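Local coordinates for protein type C neurotoxin (Clostridium botulinum, PDB 3PME) that probably binds gangliosides and phospholipid at the nerve-cell membrane, acting as the receptor-binding domain of a mosaic C/D botulinum neurotoxin, at residues S9-K14 with Y39-K44; V71-K76 with L193-F198. One frame throughout, in Å; residues are numbered along the deposited sequence.

Contact 1. Residues S9-K14 with Y39-K44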
loop_
_atom_site.group_PDB
_atom_site.type_symbol
_atom_site.label_atom_id
_atom_site.label_comp_id
_atom_site.label_asym_id
_atom_site.label_seq_id
_atom_site.Cartn_x
_atom_site.Cartn_y
_atom_site.Cartn_z
ATOM N N SER A 9 17.707 -4.228 13.358
ATOM C CA SER A 9 17.158 -3.489 12.239
ATOM C C SER A 9 17.616 -4.145 10.944
ATOM O O SER A 9 18.772 -3.986 10.526
ATOM C CB SER A 9 17.610 -2.022 12.297
ATOM O OG SER A 9 16.909 -1.229 11.354
ATOM N N LEU A 10 16.718 -4.900 10.311
ATOM C CA LEU A 10 17.070 -5.582 9.074
ATOM C C LEU A 10 16.942 -4.603 7.922
ATOM O O LEU A 10 15.852 -4.123 7.601
ATOM C CB LEU A 10 16.190 -6.811 8.836
ATOM C CG LEU A 10 16.218 -7.891 9.917
ATOM C CD1 LEU A 10 15.274 -9.021 9.512
ATOM C CD2 LEU A 10 17.638 -8.414 10.135
ATOM N N GLN A 11 18.078 -4.285 7.315
ATOM C CA GLN A 11 18.097 -3.345 6.210
ATOM C C GLN A 11 19.003 -3.854 5.112
ATOM O O GLN A 11 19.913 -4.642 5.353
ATOM C CB GLN A 11 18.550 -1.965 6.681
ATOM C CG GLN A 11 17.596 -1.320 7.673
ATOM C CD GLN A 11 17.956 0.116 7.972
ATOM O OE1 GLN A 11 17.081 0.957 8.193
ATOM N NE2 GLN A 11 19.250 0.411 7.978
ATOM N N ASN A 12 18.733 -3.411 3.894
ATOM C CA ASN A 12 19.540 -3.820 2.763
ATOM C C ASN A 12 20.702 -2.862 2.562
ATOM O O ASN A 12 20.506 -1.698 2.215
ATOM C CB ASN A 12 18.684 -3.901 1.505
ATOM C CG ASN A 12 19.364 -4.672 0.400
ATOM O OD1 ASN A 12 20.411 -4.256 -0.102
ATOM N ND2 ASN A 12 18.783 -5.809 0.023
ATOM N N LYS A 13 21.911 -3.356 2.814
ATOM C CA LYS A 13 23.121 -2.552 2.696
ATOM C C LYS A 13 24.086 -3.246 1.756
ATOM O O LYS A 13 24.329 -4.445 1.883
ATOM C CB LYS A 13 23.783 -2.360 4.061
ATOM C CG LYS A 13 22.967 -1.540 5.042
ATOM C CD LYS A 13 22.686 -0.154 4.484
ATOM C CE LYS A 13 21.764 0.639 5.394
ATOM N NZ LYS A 13 21.471 1.985 4.822
ATOM N N LYS A 14 24.634 -2.490 0.810
ATOM C CA LYS A 14 25.555 -3.058 -0.161
ATOM C C LYS A 14 25.005 -4.372 -0.713
ATOM O O LYS A 14 25.702 -5.386 -0.748
ATOM C CB LYS A 14 26.935 -3.268 0.474
ATOM C CG LYS A 14 27.541 -1.998 1.062
ATOM C CD LYS A 14 29.019 -2.170 1.383
ATOM C CE LYS A 14 29.637 -0.855 1.851
ATOM N NZ LYS A 14 31.121 -0.943 2.003
ATOM N N TYR A 39 10.416 -2.439 -2.146
ATOM C CA TYR A 39 11.016 -1.454 -1.257
ATOM C C TYR A 39 12.407 -1.925 -0.856
ATOM O O TYR A 39 12.650 -3.128 -0.735
ATOM C CB TYR A 39 10.168 -1.283 0.016
ATOM C CG TYR A 39 8.945 -0.425 -0.181
ATOM C CD1 TYR A 39 9.029 0.957 -0.101
ATOM C CD2 TYR A 39 7.705 -0.993 -0.460
ATOM C CE1 TYR A 39 7.915 1.754 -0.285
ATOM C CE2 TYR A 39 6.584 -0.207 -0.638
ATOM C CZ TYR A 39 6.694 1.163 -0.549
ATOM O OH TYR A 39 5.595 1.974 -0.736
ATOM N N THR A 40 13.298 -0.971 -0.611
ATOM C CA THR A 40 14.699 -1.267 -0.305
ATOM C C THR A 40 14.901 -2.354 0.741
ATOM O O THR A 40 15.688 -3.271 0.542
ATOM C CB THR A 40 15.444 -0.009 0.134
ATOM O OG1 THR A 40 15.449 0.937 -0.945
ATOM C CG2 THR A 40 16.872 -0.343 0.505
ATOM N N ASN A 41 14.185 -2.250 1.853
ATOM C CA ASN A 41 14.402 -3.155 2.975
ATOM C C ASN A 41 13.376 -4.283 3.018
ATOM O O ASN A 41 13.047 -4.789 4.099
ATOM C CB ASN A 41 14.399 -2.371 4.285
ATOM C CG ASN A 41 15.487 -1.306 4.318
ATOM O OD1 ASN A 41 16.612 -1.545 3.863
ATOM N ND2 ASN A 41 15.161 -0.132 4.849
ATOM N N ASP A 42 12.868 -4.683 1.851
ATOM C CA ASP A 42 11.863 -5.748 1.817
ATOM C C ASP A 42 12.436 -7.131 1.545
ATOM O O ASP A 42 13.584 -7.278 1.124
ATOM C CB ASP A 42 10.654 -5.415 0.912
ATOM C CG ASP A 42 10.900 -5.666 -0.559
ATOM O OD1 ASP A 42 11.802 -6.447 -0.939
ATOM O OD2 ASP A 42 10.140 -5.079 -1.354
ATOM N N PHE A 43 11.642 -8.145 1.862
ATOM C CA PHE A 43 11.947 -9.506 1.492
ATOM C C PHE A 43 10.652 -10.267 1.268
ATOM O O PHE A 43 9.606 -9.921 1.829
ATOM C CB PHE A 43 12.893 -10.202 2.487
ATOM C CG PHE A 43 12.439 -10.164 3.923
ATOM C CD1 PHE A 43 12.827 -9.126 4.763
ATOM C CD2 PHE A 43 11.664 -11.186 4.443
ATOM C CE1 PHE A 43 12.435 -9.101 6.094
ATOM C CE2 PHE A 43 11.268 -11.171 5.781
ATOM C CZ PHE A 43 11.657 -10.128 6.601
ATOM N N LYS A 44 10.715 -11.275 0.412
ATOM C CA LYS A 44 9.540 -12.006 -0.010
ATOM C C LYS A 44 9.633 -13.443 0.468
ATOM O O LYS A 44 10.667 -14.099 0.306
ATOM C CB LYS A 44 9.456 -11.967 -1.539
ATOM C CG LYS A 44 8.202 -12.566 -2.136
ATOM C CD LYS A 44 8.264 -12.519 -3.665
ATOM C CE LYS A 44 6.992 -13.057 -4.291
ATOM N NZ LYS A 44 7.079 -13.037 -5.779
HETATM O O HOH W 1 13.497 -5.560 6.847
HETATM O O HOH W 2 16.157 -5.915 1.388
HETATM O O HOH W 3 18.914 0.317 3.478
#
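Tyr-39 opens a type I beta turn that ends at Asp-42. Asp-42 N bonds back to Tyr-39 O, while Asp-42 OD2 takes the N-H of Tyr-39 at 2.8 Å, met from above the carboxylate plane, so the short acid ties both ends of the turn together. At Thr-40 the carbonyl oxygen presses on Asn-12, lying 3.2 Å from its CB, and the methyl CG2 rests 4.1 Å from that same CB. Asn-12 ND2 gives an N-H to a water that in turn donates to Thr-40 O and Asp-42 O, so an amide suits the place. Asn-41 carries the main link. With CG beside its backbone N (chi1 -60°), OD1 receives Asn-12 N at 2.8 Å, a nearly straight bond (168°) with the donor above the carbonyl plane. A second water also donates to OD1, and ND2 is taken by Asp-197. The fold here is the concanavalin-like N-terminal receptor-binding domain: Leu-10 and Asn-41 each bond by backbone to strand 193-201, and their carbonyl oxygens share a further water, each at 2.9 Å. The extended Gln-11 chain runs alongside Asn-41, the two amide planes 16° apart. Past Asp-42, whose side chain turns from strand 6-13, Phe-43 sends its ring to the apolar side, where CE1 lies 4.4 Å from Leu-10 CD1.

Contact 2. Residues V71-K76 with L193-F198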
loop_
_atom_site.group_PDB
_atom_site.type_symbol
_atom_site.label_atom_id
_atom_site.label_comp_id
_atom_site.label_asym_id
_atom_site.label_seq_id
_atom_site.Cartn_x
_atom_site.Cartn_y
_atom_site.Cartn_z
ATOM N N VAL A 71 8.053 -4.252 18.449
ATOM C CA VAL A 71 8.424 -4.866 17.194
ATOM C C VAL A 71 7.664 -4.102 16.118
ATOM O O VAL A 71 6.461 -3.903 16.256
ATOM C CB VAL A 71 8.015 -6.344 17.166
ATOM C CG1 VAL A 71 8.345 -6.936 15.818
ATOM C CG2 VAL A 71 8.703 -7.126 18.318
ATOM N N SER A 72 8.345 -3.647 15.071
ATOM C CA SER A 72 7.647 -2.965 13.988
ATOM C C SER A 72 8.085 -3.498 12.630
ATOM O O SER A 72 9.219 -3.919 12.460
ATOM C CB SER A 72 7.854 -1.452 14.059
ATOM O OG SER A 72 9.187 -1.095 13.724
ATOM N N PHE A 73 7.167 -3.493 11.670
ATOM C CA PHE A 73 7.470 -3.930 10.306
ATOM C C PHE A 73 6.246 -3.658 9.466
ATOM O O PHE A 73 5.164 -3.452 10.011
ATOM C CB PHE A 73 7.769 -5.434 10.257
ATOM C CG PHE A 73 6.670 -6.300 10.831
ATOM C CD1 PHE A 73 6.640 -6.585 12.193
ATOM C CD2 PHE A 73 5.680 -6.835 10.020
ATOM C CE1 PHE A 73 5.638 -7.372 12.736
ATOM C CE2 PHE A 73 4.668 -7.631 10.549
ATOM C CZ PHE A 73 4.641 -7.900 11.927
ATOM N N TRP A 74 6.406 -3.656 8.142
ATOM C CA TRP A 74 5.253 -3.616 7.250
ATOM C C TRP A 74 5.075 -5.004 6.669
ATOM O O TRP A 74 6.044 -5.742 6.494
ATOM C CB TRP A 74 5.472 -2.628 6.095
ATOM C CG TRP A 74 5.749 -1.236 6.530
ATOM C CD1 TRP A 74 6.836 -0.793 7.228
ATOM C CD2 TRP A 74 4.931 -0.089 6.287
ATOM N NE1 TRP A 74 6.742 0.555 7.434
ATOM C CE2 TRP A 74 5.578 1.015 6.873
ATOM C CE3 TRP A 74 3.712 0.113 5.622
ATOM C CZ2 TRP A 74 5.044 2.303 6.826
ATOM C CZ3 TRP A 74 3.185 1.395 5.569
ATOM C CH2 TRP A 74 3.852 2.474 6.166
ATOM N N ILE A 75 3.842 -5.356 6.333
ATOM C CA ILE A 75 3.569 -6.650 5.737
ATOM C C ILE A 75 2.533 -6.495 4.610
ATOM O O ILE A 75 1.698 -5.583 4.634
ATOM C CB ILE A 75 3.106 -7.666 6.821
ATOM C CG1 ILE A 75 3.110 -9.106 6.287
ATOM C CG2 ILE A 75 1.759 -7.246 7.433
ATOM C CD1 ILE A 75 3.061 -10.161 7.404
ATOM N N LYS A 76 2.620 -7.395 3.635
ATOM C CA LYS A 76 1.752 -7.398 2.460
ATOM C C LYS A 76 1.497 -8.869 2.156
ATOM O O LYS A 76 2.437 -9.615 1.883
ATOM C CB LYS A 76 2.458 -6.713 1.286
ATOM C CG LYS A 76 1.697 -6.769 -0.025
ATOM C CD LYS A 76 2.419 -5.920 -1.070
ATOM C CE LYS A 76 1.729 -5.991 -2.442
ATOM N NZ LYS A 76 1.976 -7.307 -3.094
ATOM N N LEU A 193 4.019 -13.618 0.637
ATOM C CA LEU A 193 3.914 -12.371 1.377
ATOM C C LEU A 193 5.237 -11.640 1.352
ATOM O O LEU A 193 6.287 -12.228 1.065
ATOM C CB LEU A 193 3.488 -12.627 2.830
ATOM C CG LEU A 193 4.476 -13.362 3.737
ATOM C CD1 LEU A 193 5.432 -12.404 4.411
ATOM C CD2 LEU A 193 3.722 -14.151 4.790
ATOM N N TRP A 194 5.176 -10.355 1.676
ATOM C CA TRP A 194 6.347 -9.495 1.727
ATOM C C TRP A 194 6.367 -8.843 3.089
ATOM O O TRP A 194 5.313 -8.515 3.634
ATOM C CB TRP A 194 6.259 -8.377 0.680
ATOM C CG TRP A 194 6.253 -8.800 -0.760
ATOM C CD1 TRP A 194 7.290 -8.694 -1.636
ATOM C CD2 TRP A 194 5.144 -9.337 -1.509
ATOM N NE1 TRP A 194 6.907 -9.146 -2.882
ATOM C CE2 TRP A 194 5.598 -9.543 -2.833
ATOM C CE3 TRP A 194 3.819 -9.654 -1.196
ATOM C CZ2 TRP A 194 4.780 -10.072 -3.835
ATOM C CZ3 TRP A 194 3.002 -10.180 -2.195
ATOM C CH2 TRP A 194 3.492 -10.382 -3.505
ATOM N N ILE A 195 7.569 -8.638 3.617
ATOM C CA ILE A 195 7.766 -7.863 4.839
ATOM C C ILE A 195 8.807 -6.797 4.528
ATOM O O ILE A 195 9.699 -7.019 3.705
ATOM C CB ILE A 195 8.258 -8.766 5.978
ATOM C CG1 ILE A 195 7.115 -9.673 6.442
ATOM C CG2 ILE A 195 8.788 -7.932 7.170
ATOM C CD1 ILE A 195 7.566 -10.805 7.353
ATOM N N ARG A 196 8.707 -5.636 5.154
ATOM C CA ARG A 196 9.794 -4.662 5.038
ATOM C C ARG A 196 10.053 -3.922 6.339
ATOM O O ARG A 196 9.176 -3.806 7.190
ATOM C CB ARG A 196 9.547 -3.666 3.900
ATOM C CG ARG A 196 8.583 -2.521 4.251
ATOM C CD ARG A 196 8.485 -1.620 3.039
ATOM N NE ARG A 196 7.967 -0.285 3.315
ATOM C CZ ARG A 196 6.710 0.076 3.118
ATOM N NH1 ARG A 196 5.816 -0.805 2.674
ATOM N NH2 ARG A 196 6.342 1.325 3.341
ATOM N N ASP A 197 11.269 -3.414 6.468
ATOM C CA ASP A 197 11.672 -2.566 7.582
ATOM C C ASP A 197 11.437 -3.236 8.938
ATOM O O ASP A 197 10.880 -2.638 9.858
ATOM C CB ASP A 197 10.995 -1.193 7.496
ATOM C CG ASP A 197 11.403 -0.421 6.251
ATOM O OD1 ASP A 197 12.566 0.026 6.187
ATOM O OD2 ASP A 197 10.568 -0.265 5.345
ATOM N N PHE A 198 11.883 -4.477 9.060
ATOM C CA PHE A 198 11.721 -5.194 10.322
ATOM C C PHE A 198 12.678 -4.666 11.402
ATOM O O PHE A 198 13.904 -4.669 11.207
ATOM C CB PHE A 198 11.917 -6.696 10.148
ATOM C CG PHE A 198 11.547 -7.477 11.376
ATOM C CD1 PHE A 198 12.501 -7.760 12.347
ATOM C CD2 PHE A 198 10.245 -7.898 11.565
ATOM C CE1 PHE A 198 12.161 -8.457 13.494
ATOM C CE2 PHE A 198 9.887 -8.601 12.714
ATOM C CZ PHE A 198 10.848 -8.878 13.681
HETATM O O HOH W 4 9.522 -0.660 11.073
#
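Lys-76 NZ is gripped three times: by a salt bridge to Asp-409 of the trefoil-family C-terminal part, joining the two domains, by a hydrogen bond to Asn-138, and by the face of Trp-194. The lysine chain is extended until its last torsion (chi4 -73°), which sets NZ 3.5 Å from the centroid of the Trp-194 six-membered ring, displaced toward the rim, in a cation-pi contact. Lys-76 O lies in the plane of that indole at its edge and accepts Trp-194 N, while Lys-76 N bonds to Trp-194 O at 2.9 Å.

Strands 68-77 and 193-201 are antiparallel neighbours in the concanavalin-like N-terminal domain. Trp-74 and Arg-196 form a second hydrogen-bonded pair, with Trp-74 N to Arg-196 O 2.9 Å long. Arg-196 leaves its backbone in the crowded rotamer (chi1 80°) and runs extended to NE; a turn at the last torsion lays the guanidinium flat on the Trp-74 indole, planes 16° apart, NH2 over the ring. Gln-217 of helix 207-218 holds both partners, its backbone O taking Arg-196 NH2 and its OE1 taking Trp-74 NE1.

Between these pairs Ile-75 and Ile-195 turn to the other face, CG1 to CG1 4.0 Å. Beyond Asp-197, Phe-198 CD2 reaches Phe-73 CB at 3.7 Å and CZ meets Val-71 CG1 at 3.8 Å. The face carrying Ile-75 and Ile-195 is apolar here, whereas on the other indole faces and acceptors probably offset the cost of burying two cations.

Strand 193-201 is common ground: it pairs with strand 68-77 in contact 2, and also with strands 6-13 and 42-45; contact 1 is made by strand 6-13 and the turn leading into strand 42-45. Contact 2 is buried, with regular backbone pairing over its middle and one end, aromatic faces and cations. Contact 1 lies nearer the surface, buries far less area, and relies on a turn, one direct hydrogen bond and bridging waters. Besides the Asn-41 to Asp-197 bond, the two meet where Phe-43 N probably bonds to Ile-195 O, 2.9 Å away. Tyr-39 also offers its ring to Arg-196 as a cation-pi partner, so the turn of contact 1 helps enclose a charge of contact 2.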